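Long-range contacts in quinoline 2-oxidoreductase small subunit (Pseudomonas putida, PDB 1T3Q), which carries two [2Fe-2S] clusters and probably passes electrons from the molybdenum centre of the large subunit to the flavin during quinoline hydroxylation: residues H102-C107 and C144-T149; G113-A118 and V136-C142; R21-V25 and E37-L41. All blocks are in the same frame, centred on the assembly; numbering follows the deposited sequence.

Contact 1 of 3, residues H102-C107 and C144-T149. With FES (Fe2/s2 (inorganic) cluster), chain G; MCN (pterin cytosine dinucleotide), chain N.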
loop_
_atom_site.group_PDB
_atom_site.type_symbol
_atom_site.label_atom_id
_atom_site.label_comp_id
_atom_site.label_asym_id
_atom_site.label_seq_id
_atom_site.Cartn_x
_atom_site.Cartn_y
_atom_site.Cartn_z
ATOM N N HIS A 102 -5.845 18.761 -25.214
ATOM C CA HIS A 102 -7.041 19.596 -25.185
ATOM C C HIS A 102 -7.736 19.641 -23.829
ATOM O O HIS A 102 -8.794 20.251 -23.701
ATOM C CB HIS A 102 -8.052 19.129 -26.241
ATOM C CG HIS A 102 -7.647 19.447 -27.649
ATOM N ND1 HIS A 102 -6.890 18.590 -28.419
ATOM C CD2 HIS A 102 -7.878 20.538 -28.416
ATOM C CE1 HIS A 102 -6.675 19.139 -29.603
ATOM N NE2 HIS A 102 -7.263 20.321 -29.627
ATOM N N HIS A 103 -7.141 19.005 -22.829
ATOM C CA HIS A 103 -7.736 18.968 -21.489
ATOM C C HIS A 103 -9.163 18.428 -21.612
ATOM O O HIS A 103 -10.140 19.102 -21.275
ATOM C CB HIS A 103 -7.734 20.372 -20.861
ATOM C CG HIS A 103 -8.198 20.398 -19.433
ATOM N ND1 HIS A 103 -7.840 19.431 -18.517
ATOM C CD2 HIS A 103 -8.954 21.295 -18.754
ATOM C CE1 HIS A 103 -8.352 19.731 -17.336
ATOM N NE2 HIS A 103 -9.033 20.857 -17.453
ATOM N N ALA A 104 -9.265 17.198 -22.105
ATOM C CA ALA A 104 -10.549 16.533 -22.311
ATOM C C ALA A 104 -10.982 15.673 -21.119
ATOM O O ALA A 104 -11.944 14.920 -21.212
ATOM C CB ALA A 104 -10.490 15.667 -23.574
ATOM N N LEU A 105 -10.253 15.765 -20.013
ATOM C CA LEU A 105 -10.614 15.017 -18.810
ATOM C C LEU A 105 -10.180 15.780 -17.552
ATOM O O LEU A 105 -9.246 16.568 -17.574
ATOM C CB LEU A 105 -9.974 13.626 -18.788
ATOM C CG LEU A 105 -8.456 13.593 -18.690
ATOM C CD1 LEU A 105 -8.002 12.324 -17.986
ATOM C CD2 LEU A 105 -7.866 13.685 -20.098
ATOM N N GLN A 106 -10.889 15.516 -16.463
ATOM C CA GLN A 106 -10.629 16.117 -15.178
ATOM C C GLN A 106 -10.492 15.018 -14.121
ATOM O O GLN A 106 -9.369 14.614 -13.769
ATOM C CB GLN A 106 -11.739 17.125 -14.847
ATOM C CG GLN A 106 -11.527 18.480 -15.543
ATOM C CD GLN A 106 -12.554 19.563 -15.244
ATOM O OE1 GLN A 106 -12.959 19.764 -14.102
ATOM N NE2 GLN A 106 -12.955 20.289 -16.287
ATOM N N CYS A 107 -11.621 14.525 -13.626
ATOM C CA CYS A 107 -11.530 13.466 -12.627
ATOM C C CYS A 107 -11.101 12.185 -13.353
ATOM O O CYS A 107 -10.506 11.292 -12.760
ATOM C CB CYS A 107 -12.888 13.297 -11.946
ATOM S SG CYS A 107 -14.111 12.319 -12.825
ATOM N N CYS A 144 -17.646 16.550 -15.307
ATOM C CA CYS A 144 -16.566 17.512 -15.079
ATOM C C CYS A 144 -16.230 18.559 -16.125
ATOM O O CYS A 144 -16.036 19.730 -15.799
ATOM C CB CYS A 144 -15.238 16.778 -14.838
ATOM S SG CYS A 144 -15.120 15.702 -13.426
ATOM N N THR A 145 -16.131 18.115 -17.374
ATOM C CA THR A 145 -15.650 18.959 -18.469
ATOM C C THR A 145 -16.522 19.888 -19.286
ATOM O O THR A 145 -16.006 20.846 -19.871
ATOM C CB THR A 145 -14.884 18.079 -19.490
ATOM O OG1 THR A 145 -15.818 17.296 -20.239
ATOM C CG2 THR A 145 -13.934 17.145 -18.779
ATOM N N GLY A 146 -17.819 19.630 -19.359
ATOM C CA GLY A 146 -18.658 20.480 -20.182
ATOM C C GLY A 146 -18.590 20.039 -21.641
ATOM O O GLY A 146 -19.099 20.719 -22.527
ATOM N N TYR A 147 -17.923 18.912 -21.881
ATOM C CA TYR A 147 -17.807 18.288 -23.209
ATOM C C TYR A 147 -17.059 18.962 -24.352
ATOM O O TYR A 147 -16.530 18.265 -25.220
ATOM C CB TYR A 147 -19.195 17.950 -23.747
ATOM C CG TYR A 147 -20.013 17.046 -22.862
ATOM C CD1 TYR A 147 -19.692 15.700 -22.718
ATOM C CD2 TYR A 147 -21.121 17.538 -22.180
ATOM C CE1 TYR A 147 -20.464 14.857 -21.913
ATOM C CE2 TYR A 147 -21.899 16.709 -21.375
ATOM C CZ TYR A 147 -21.567 15.374 -21.248
ATOM O OH TYR A 147 -22.353 14.555 -20.475
ATOM N N GLU A 148 -17.020 20.290 -24.387
ATOM C CA GLU A 148 -16.369 20.953 -25.513
ATOM C C GLU A 148 -14.966 20.463 -25.851
ATOM O O GLU A 148 -14.657 20.230 -27.021
ATOM C CB GLU A 148 -16.338 22.474 -25.328
ATOM C CG GLU A 148 -15.727 23.175 -26.541
ATOM C CD GLU A 148 -15.839 24.681 -26.499
ATOM O OE1 GLU A 148 -15.211 25.338 -27.358
ATOM O OE2 GLU A 148 -16.554 25.209 -25.622
ATOM N N THR A 149 -14.122 20.280 -24.840
ATOM C CA THR A 149 -12.759 19.845 -25.096
ATOM C C THR A 149 -12.639 18.393 -25.559
ATOM O O THR A 149 -11.635 18.018 -26.161
ATOM C CB THR A 149 -11.856 20.087 -23.865
ATOM O OG1 THR A 149 -12.474 19.544 -22.692
ATOM C CG2 THR A 149 -11.629 21.588 -23.670
HETATM FE FE1 FES G . -14.928 13.559 -14.595
HETATM FE FE2 FES G . -15.656 13.137 -17.169
HETATM S S1 FES G . -13.674 13.789 -16.516
HETATM S S2 FES G . -16.815 12.705 -15.323
HETATM N N1 MCN N . -7.066 27.401 -10.599
HETATM C C2 MCN N . -5.984 28.046 -11.284
HETATM N N3 MCN N . -5.868 29.393 -10.974
HETATM C C4 MCN N . -6.678 30.120 -10.108
HETATM C C5 MCN N . -7.778 29.409 -9.445
HETATM C C6 MCN N . -7.964 28.068 -9.686
HETATM O O2 MCN N . -5.288 27.439 -12.066
HETATM N N4 MCN N . -6.469 31.399 -9.883
HETATM C "C1'" MCN N . -7.206 25.860 -10.893
HETATM C C2D MCN N . -6.529 24.978 -9.748
HETATM O "O2'" MCN N . -5.955 23.755 -10.332
HETATM C "C3'" MCN N . -7.664 24.744 -8.774
HETATM C C4D MCN N . -8.889 24.583 -9.642
HETATM O O4D MCN N . -8.581 25.381 -10.893
HETATM O "O3'" MCN N . -7.397 23.535 -7.981
HETATM C "C5'" MCN N . -10.247 24.909 -8.960
HETATM O "O5'" MCN N . -10.085 26.184 -8.389
HETATM P PA MCN N . -10.324 26.529 -6.868
HETATM O O1A MCN N . -8.971 26.806 -6.289
HETATM O O2A MCN N . -11.411 27.590 -6.893
HETATM O O3A MCN N . -11.067 25.354 -6.021
HETATM P PB MCN N . -10.521 23.963 -5.447
HETATM O O1B MCN N . -10.652 24.025 -3.961
HETATM O O2B MCN N . -9.170 23.632 -6.012
HETATM O O3B MCN N . -11.544 22.886 -6.053
HETATM C C10 MCN N . -12.790 22.654 -5.447
HETATM C "C9'" MCN N . -13.801 23.305 -6.333
HETATM C "C8'" MCN N . -15.166 22.963 -5.690
HETATM S "S8'" MCN N . -15.418 23.616 -4.045
HETATM C "C7'" MCN N . -16.152 22.265 -6.258
HETATM S "S7'" MCN N . -17.713 21.864 -5.490
HETATM C "C6'" MCN N . -15.900 21.678 -7.688
HETATM C C7 MCN N . -14.892 22.508 -8.437
HETATM O "O9'" MCN N . -13.697 22.663 -7.689
HETATM N "N5'" MCN N . -15.595 20.204 -7.471
HETATM C C4A MCN N . -14.977 19.695 -8.681
HETATM N "N8'" MCN N . -14.540 21.853 -9.742
HETATM C C4B MCN N . -14.514 20.428 -9.789
HETATM N "N1'" MCN N . -13.912 19.888 -10.954
HETATM C "C2'" MCN N . -13.794 18.540 -10.960
HETATM N "N2'" MCN N . -13.239 17.975 -12.055
HETATM N "N3'" MCN N . -14.191 17.740 -9.907
HETATM C "C4'" MCN N . -14.795 18.217 -8.685
HETATM O "O4'" MCN N . -15.115 17.450 -7.810
#
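His102 follows helix 94-101. Its carbonyl O lies 3.1 Å from Thr149 CB, and its ND1 is hydrogen-bonded to Ser98 O. At His103 the backbone turns to positive phi and completes a Schellman motif that ends the helix. The His103 carbonyl faces the other segment, where Thr149 OG1 donates a 2.8 Å hydrogen bond to His103 O. Ala104 comes nearest in the backbone, with its CA 4.9 Å from Thr149 CA. Its methyl also packs on Ile150 and Ala153 of helix 148-154. The CA-to-CB bond of Leu105 points away, but its CA rests 3.9 Å from Thr145 CG2. These two segments carry half of the cysteine ligands of the second [2Fe-2S] cluster, in the helical domain that molybdenum hydroxylases place next to the pterin. Gln106 makes that approach direct. Its backbone N is 3.3 Å from cluster S1, its CB packs 3.5 Å from Cys144 CB, and its OE1 accepts a 2.7 Å hydrogen bond from N2' of the pterin cytosine dinucleotide. Cys107 ends the segment at the metal. FE1 is bound by Cys107 SG at 2.3 Å and by Cys144 SG at 2.4 Å, and the two sulfurs lie 3.6 Å apart. A weak hydrogen bond of 3.7 Å runs from Cys107 N to Cys144 SG. The same Cys144 SG is 3.3 Å from pterin N2'.

Contact 2 of 3, residues G113-A118 and V136-C142; sequences GMLATA and VMSGNLC. With FES (Fe2/s2 (inorganic) cluster), chain G.
Thr117 OG1 donates a buried 2.7 Å hydrogen bond to Asn140 OD1, beside two methionines in contact. Residues 113-118 form regular alpha-helix, with phi near -60° and psi near -45°. Val136 is also helical. Residues 137-139 have negative phi and psi near zero, and Asn140 N bonds back to Met137 O at 2.9 Å. From Asn140 to Cys142 the chain is extended, with psi between 116° and 139°. The segments run in opposite directions: Met114 CA is 6.3 Å from Asn140 CA, and Thr117 CA is 6.7 Å from Met137 CA. Thr117 and Asn140 both take chi1 m, with Asn140 chi2 at 83°. At Gly113 a CB would come within about 3.3 Å of Asn140 ND2, a tight fit. Met114 (m, m, t) reaches across. Its SD is 3.4 Å from Met137 CE, and its CE is 3.3 Å from Asn140 O and 3.8 Å from Cys142 CB. Met137 (m, m, m) folds back so that its SD lies 3.5 Å from Thr117 CG2. Cys142, with chi1 t, binds iron FE2 through SG at 2.4 Å; Cys110 is the other cysteine on that iron. This is the helical [2Fe-2S] domain of the molybdenum hydroxylases. Helix 111-124 starts right after the Cys107-x-x-Cys110 pair, and the loop facing it carries the Cys142-x-Cys144 pair, so the contact joins the two ligand-bearing parts of the second cluster. Met114 and Ala118 also touch helix 94-101. Met114, Ala118 and Met137 meet helix 148-154, while Thr117 and Asn140 touch Thr57 of strand 57-60.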
loop_
_atom_site.group_PDB
_atom_site.type_symbol
_atom_site.label_atom_id
_atom_site.label_comp_id
_atom_site.label_asym_id
_atom_site.label_seq_id
_atom_site.Cartn_x
_atom_site.Cartn_y
_atom_site.Cartn_z
ATOM N N GLY A 113 -14.644 5.092 -21.078
ATOM C CA GLY A 113 -15.822 4.983 -21.925
ATOM C C GLY A 113 -15.802 5.953 -23.096
ATOM O O GLY A 113 -16.217 5.604 -24.206
ATOM N N MET A 114 -15.327 7.174 -22.851
ATOM C CA MET A 114 -15.232 8.187 -23.896
ATOM C C MET A 114 -14.341 7.683 -25.028
ATOM O O MET A 114 -14.699 7.780 -26.199
ATOM C CB MET A 114 -14.628 9.482 -23.340
ATOM C CG MET A 114 -15.549 10.285 -22.441
ATOM S SD MET A 114 -16.954 10.930 -23.339
ATOM C CE MET A 114 -17.995 11.492 -21.938
ATOM N N LEU A 115 -13.181 7.146 -24.666
ATOM C CA LEU A 115 -12.224 6.637 -25.644
ATOM C C LEU A 115 -12.785 5.503 -26.501
ATOM O O LEU A 115 -12.537 5.449 -27.714
ATOM C CB LEU A 115 -10.944 6.176 -24.933
ATOM C CG LEU A 115 -10.104 7.291 -24.294
ATOM C CD1 LEU A 115 -9.041 6.693 -23.388
ATOM C CD2 LEU A 115 -9.465 8.142 -25.383
ATOM N N ALA A 116 -13.542 4.604 -25.875
ATOM C CA ALA A 116 -14.137 3.480 -26.591
ATOM C C ALA A 116 -15.076 4.000 -27.680
ATOM O O ALA A 116 -14.969 3.617 -28.850
ATOM C CB ALA A 116 -14.905 2.573 -25.610
ATOM N N THR A 117 -15.988 4.888 -27.305
ATOM C CA THR A 117 -16.926 5.433 -28.274
ATOM C C THR A 117 -16.188 6.242 -29.343
ATOM O O THR A 117 -16.492 6.128 -30.532
ATOM C CB THR A 117 -17.988 6.324 -27.594
ATOM O OG1 THR A 117 -18.714 5.547 -26.632
ATOM C CG2 THR A 117 -18.974 6.864 -28.626
ATOM N N ALA A 118 -15.210 7.040 -28.927
ATOM C CA ALA A 118 -14.457 7.853 -29.882
ATOM C C ALA A 118 -13.737 6.979 -30.912
ATOM O O ALA A 118 -13.732 7.294 -32.107
ATOM C CB ALA A 118 -13.459 8.734 -29.154
ATOM N N VAL A 136 -22.857 11.171 -31.689
ATOM C CA VAL A 136 -22.455 9.826 -31.307
ATOM C C VAL A 136 -21.980 9.738 -29.857
ATOM O O VAL A 136 -22.168 8.715 -29.202
ATOM C CB VAL A 136 -21.353 9.296 -32.242
ATOM C CG1 VAL A 136 -21.041 7.839 -31.910
ATOM C CG2 VAL A 136 -21.815 9.414 -33.691
ATOM N N MET A 137 -21.382 10.815 -29.349
ATOM C CA MET A 137 -20.886 10.818 -27.973
ATOM C C MET A 137 -21.990 11.130 -26.957
ATOM O O MET A 137 -21.742 11.113 -25.752
ATOM C CB MET A 137 -19.759 11.849 -27.814
ATOM C CG MET A 137 -18.516 11.628 -28.691
ATOM S SD MET A 137 -17.651 10.067 -28.406
ATOM C CE MET A 137 -17.125 10.260 -26.671
ATOM N N SER A 138 -23.205 11.389 -27.435
ATOM C CA SER A 138 -24.316 11.736 -26.545
ATOM C C SER A 138 -24.698 10.643 -25.551
ATOM O O SER A 138 -25.495 10.879 -24.640
ATOM C CB SER A 138 -25.555 12.147 -27.357
ATOM O OG SER A 138 -26.126 11.055 -28.051
ATOM N N GLY A 139 -24.132 9.454 -25.728
ATOM C CA GLY A 139 -24.415 8.350 -24.829
ATOM C C GLY A 139 -23.342 8.167 -23.768
ATOM O O GLY A 139 -23.361 7.190 -23.017
ATOM N N ASN A 140 -22.391 9.097 -23.711
ATOM C CA ASN A 140 -21.322 9.039 -22.718
ATOM C C ASN A 140 -21.408 10.285 -21.842
ATOM O O ASN A 140 -21.233 11.406 -22.320
ATOM C CB ASN A 140 -19.948 8.972 -23.390
ATOM C CG ASN A 140 -19.662 7.611 -24.004
ATOM O OD1 ASN A 140 -20.084 7.317 -25.123
ATOM N ND2 ASN A 140 -18.948 6.772 -23.265
ATOM N N LEU A 141 -21.680 10.083 -20.558
ATOM C CA LEU A 141 -21.816 11.202 -19.638
ATOM C C LEU A 141 -20.529 11.620 -18.946
ATOM O O LEU A 141 -19.724 10.786 -18.528
ATOM C CB LEU A 141 -22.870 10.871 -18.576
ATOM C CG LEU A 141 -24.229 10.432 -19.132
ATOM C CD1 LEU A 141 -25.163 10.050 -17.986
ATOM C CD2 LEU A 141 -24.823 11.544 -19.964
ATOM N N CYS A 142 -20.345 12.933 -18.837
ATOM C CA CYS A 142 -19.191 13.510 -18.163
ATOM C C CYS A 142 -19.755 14.620 -17.283
ATOM O O CYS A 142 -20.518 15.463 -17.752
ATOM C CB CYS A 142 -18.202 14.108 -19.164
ATOM S SG CYS A 142 -16.787 14.908 -18.378
HETATM FE FE1 FES G . -14.928 13.559 -14.595
HETATM FE FE2 FES G . -15.656 13.137 -17.169
HETATM S S1 FES G . -13.674 13.789 -16.516
HETATM S S2 FES G . -16.815 12.705 -15.323
#

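Contact 3 of 3, residues R21-V25 and E37-L41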
loop_
_atom_site.group_PDB
_atom_site.type_symbol
_atom_site.label_atom_id
_atom_site.label_comp_id
_atom_site.label_asym_id
_atom_site.label_seq_id
_atom_site.Cartn_x
_atom_site.Cartn_y
_atom_site.Cartn_z
ATOM N N ARG A 21 -7.600 -15.183 -23.307
ATOM C CA ARG A 21 -7.713 -15.318 -21.862
ATOM C C ARG A 21 -8.773 -16.337 -21.471
ATOM O O ARG A 21 -9.698 -16.625 -22.233
ATOM C CB ARG A 21 -8.055 -13.965 -21.221
ATOM C CG ARG A 21 -7.056 -12.848 -21.506
ATOM C CD ARG A 21 -5.665 -13.190 -20.998
ATOM N NE ARG A 21 -5.601 -13.264 -19.540
ATOM C CZ ARG A 21 -5.583 -12.210 -18.728
ATOM N NH1 ARG A 21 -5.524 -12.390 -17.416
ATOM N NH2 ARG A 21 -5.610 -10.976 -19.219
ATOM N N VAL A 22 -8.620 -16.881 -20.272
ATOM C CA VAL A 22 -9.560 -17.848 -19.735
ATOM C C VAL A 22 -9.846 -17.431 -18.301
ATOM O O VAL A 22 -8.936 -17.362 -17.480
ATOM C CB VAL A 22 -8.974 -19.275 -19.732
ATOM C CG1 VAL A 22 -9.952 -20.231 -19.069
ATOM C CG2 VAL A 22 -8.685 -19.726 -21.158
ATOM N N PHE A 23 -11.106 -17.135 -18.005
ATOM C CA PHE A 23 -11.484 -16.733 -16.655
ATOM C C PHE A 23 -12.760 -17.430 -16.202
ATOM O O PHE A 23 -13.599 -17.815 -17.022
ATOM C CB PHE A 23 -11.630 -15.204 -16.575
ATOM C CG PHE A 23 -12.541 -14.615 -17.617
ATOM C CD1 PHE A 23 -13.899 -14.465 -17.372
ATOM C CD2 PHE A 23 -12.035 -14.217 -18.855
ATOM C CE1 PHE A 23 -14.746 -13.930 -18.340
ATOM C CE2 PHE A 23 -12.873 -13.681 -19.832
ATOM C CZ PHE A 23 -14.232 -13.537 -19.576
ATOM N N TYR A 24 -12.890 -17.606 -14.892
ATOM C CA TYR A 24 -14.052 -18.266 -14.316
ATOM C C TYR A 24 -14.966 -17.268 -13.640
ATOM O O TYR A 24 -14.525 -16.458 -12.830
ATOM C CB TYR A 24 -13.612 -19.335 -13.316
ATOM C CG TYR A 24 -12.954 -20.517 -13.982
ATOM C CD1 TYR A 24 -11.679 -20.410 -14.538
ATOM C CD2 TYR A 24 -13.629 -21.729 -14.106
ATOM C CE1 TYR A 24 -11.097 -21.482 -15.203
ATOM C CE2 TYR A 24 -13.057 -22.803 -14.769
ATOM C CZ TYR A 24 -11.792 -22.673 -15.315
ATOM O OH TYR A 24 -11.235 -23.737 -15.984
ATOM N N VAL A 25 -16.248 -17.339 -13.975
ATOM C CA VAL A 25 -17.232 -16.424 -13.423
ATOM C C VAL A 25 -18.589 -17.077 -13.236
ATOM O O VAL A 25 -18.883 -18.119 -13.830
ATOM C CB VAL A 25 -17.433 -15.202 -14.356
ATOM C CG1 VAL A 25 -16.167 -14.369 -14.408
ATOM C CG2 VAL A 25 -17.816 -15.675 -15.756
ATOM N N GLU A 37 -12.764 -7.214 -11.423
ATOM C CA GLU A 37 -12.457 -8.080 -10.292
ATOM C C GLU A 37 -11.889 -9.475 -10.565
ATOM O O GLU A 37 -11.127 -10.001 -9.755
ATOM C CB GLU A 37 -13.714 -8.171 -9.412
ATOM C CG GLU A 37 -14.155 -6.790 -8.916
ATOM C CD GLU A 37 -15.567 -6.748 -8.344
ATOM O OE1 GLU A 37 -15.977 -5.660 -7.883
ATOM O OE2 GLU A 37 -16.270 -7.781 -8.362
ATOM N N VAL A 38 -12.239 -10.080 -11.691
ATOM C CA VAL A 38 -11.713 -11.409 -11.985
ATOM C C VAL A 38 -10.456 -11.341 -12.848
ATOM O O VAL A 38 -9.454 -11.988 -12.545
ATOM C CB VAL A 38 -12.761 -12.291 -12.686
ATOM C CG1 VAL A 38 -12.155 -13.658 -13.022
ATOM C CG2 VAL A 38 -13.974 -12.471 -11.780
ATOM N N VAL A 39 -10.503 -10.549 -13.913
ATOM C CA VAL A 39 -9.357 -10.413 -14.803
ATOM C C VAL A 39 -8.336 -9.413 -14.246
ATOM O O VAL A 39 -7.142 -9.502 -14.535
ATOM C CB VAL A 39 -9.805 -9.967 -16.216
ATOM C CG1 VAL A 39 -8.626 -10.012 -17.177
ATOM C CG2 VAL A 39 -10.931 -10.865 -16.717
ATOM N N GLY A 40 -8.806 -8.461 -13.445
ATOM C CA GLY A 40 -7.902 -7.490 -12.854
ATOM C C GLY A 40 -7.617 -6.256 -13.694
ATOM O O GLY A 40 -6.590 -5.616 -13.519
ATOM N N LEU A 41 -8.518 -5.927 -14.610
ATOM C CA LEU A 41 -8.357 -4.756 -15.456
ATOM C C LEU A 41 -9.377 -3.728 -14.984
ATOM O O LEU A 41 -10.512 -3.686 -15.469
ATOM C CB LEU A 41 -8.603 -5.137 -16.919
ATOM C CG LEU A 41 -7.613 -6.161 -17.487
ATOM C CD1 LEU A 41 -8.072 -6.617 -18.867
ATOM C CD2 LEU A 41 -6.220 -5.533 -17.557
#
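This is mainly apolar packing of a beta-strand against the end of a helix, in the N-terminal [2Fe-2S] domain of the plant-type ferredoxin kind, a beta-grasp fold. Strand 19-25 is an outermost strand of the sheet within this chain, and it pairs with strand 10-16. Helix 31-39 lies against it, as the helix does on the sheet of this fold. The backbones stay apart, with Phe23 CA 6.9 Å from Val39 CA. Val39 sets CG2 over one face of the Phe23 ring, 4.1 Å from CD2. Val38 fits between strand neighbours: its CG1 is 3.9 Å from Phe23 CB and 3.7 Å from Tyr24 O, and its CG2 is 3.9 Å from Val25 CG1. Arg21 folds its side chain so that NH2 lies 3.8 Å from Val39 CG1. Gly40, at positive phi, then turns the chain out of the helix. No hydrogen bond joins the two segments, so the contact rests on van der Waals packing, chiefly of Val38 and Val39 on Phe23 and Val25, with Arg21 lying along its edge.

From the N terminus, contact 3 closes first. It brings helix 31-39 back onto strand 19-25 and belongs to the N-terminal beta-grasp domain. The chain then passes into the helical domain. Contact 1 opens at 102-107 and closes at 144-149. Contact 2 opens and closes within that span, joining helix 111-124 to the loop after helix 130-136. Contacts 1 and 2 touch through Tyr147, whose OH is probably hydrogen-bonded to Cys142 N at 3.1 Å. They also share one cluster: contact 1 gives both cysteines of FE1 and contact 2 one of those of FE2. Contact 3 touches neither; its centre is about 31 Å from that of contact 1 and 25 Å from that of contact 2.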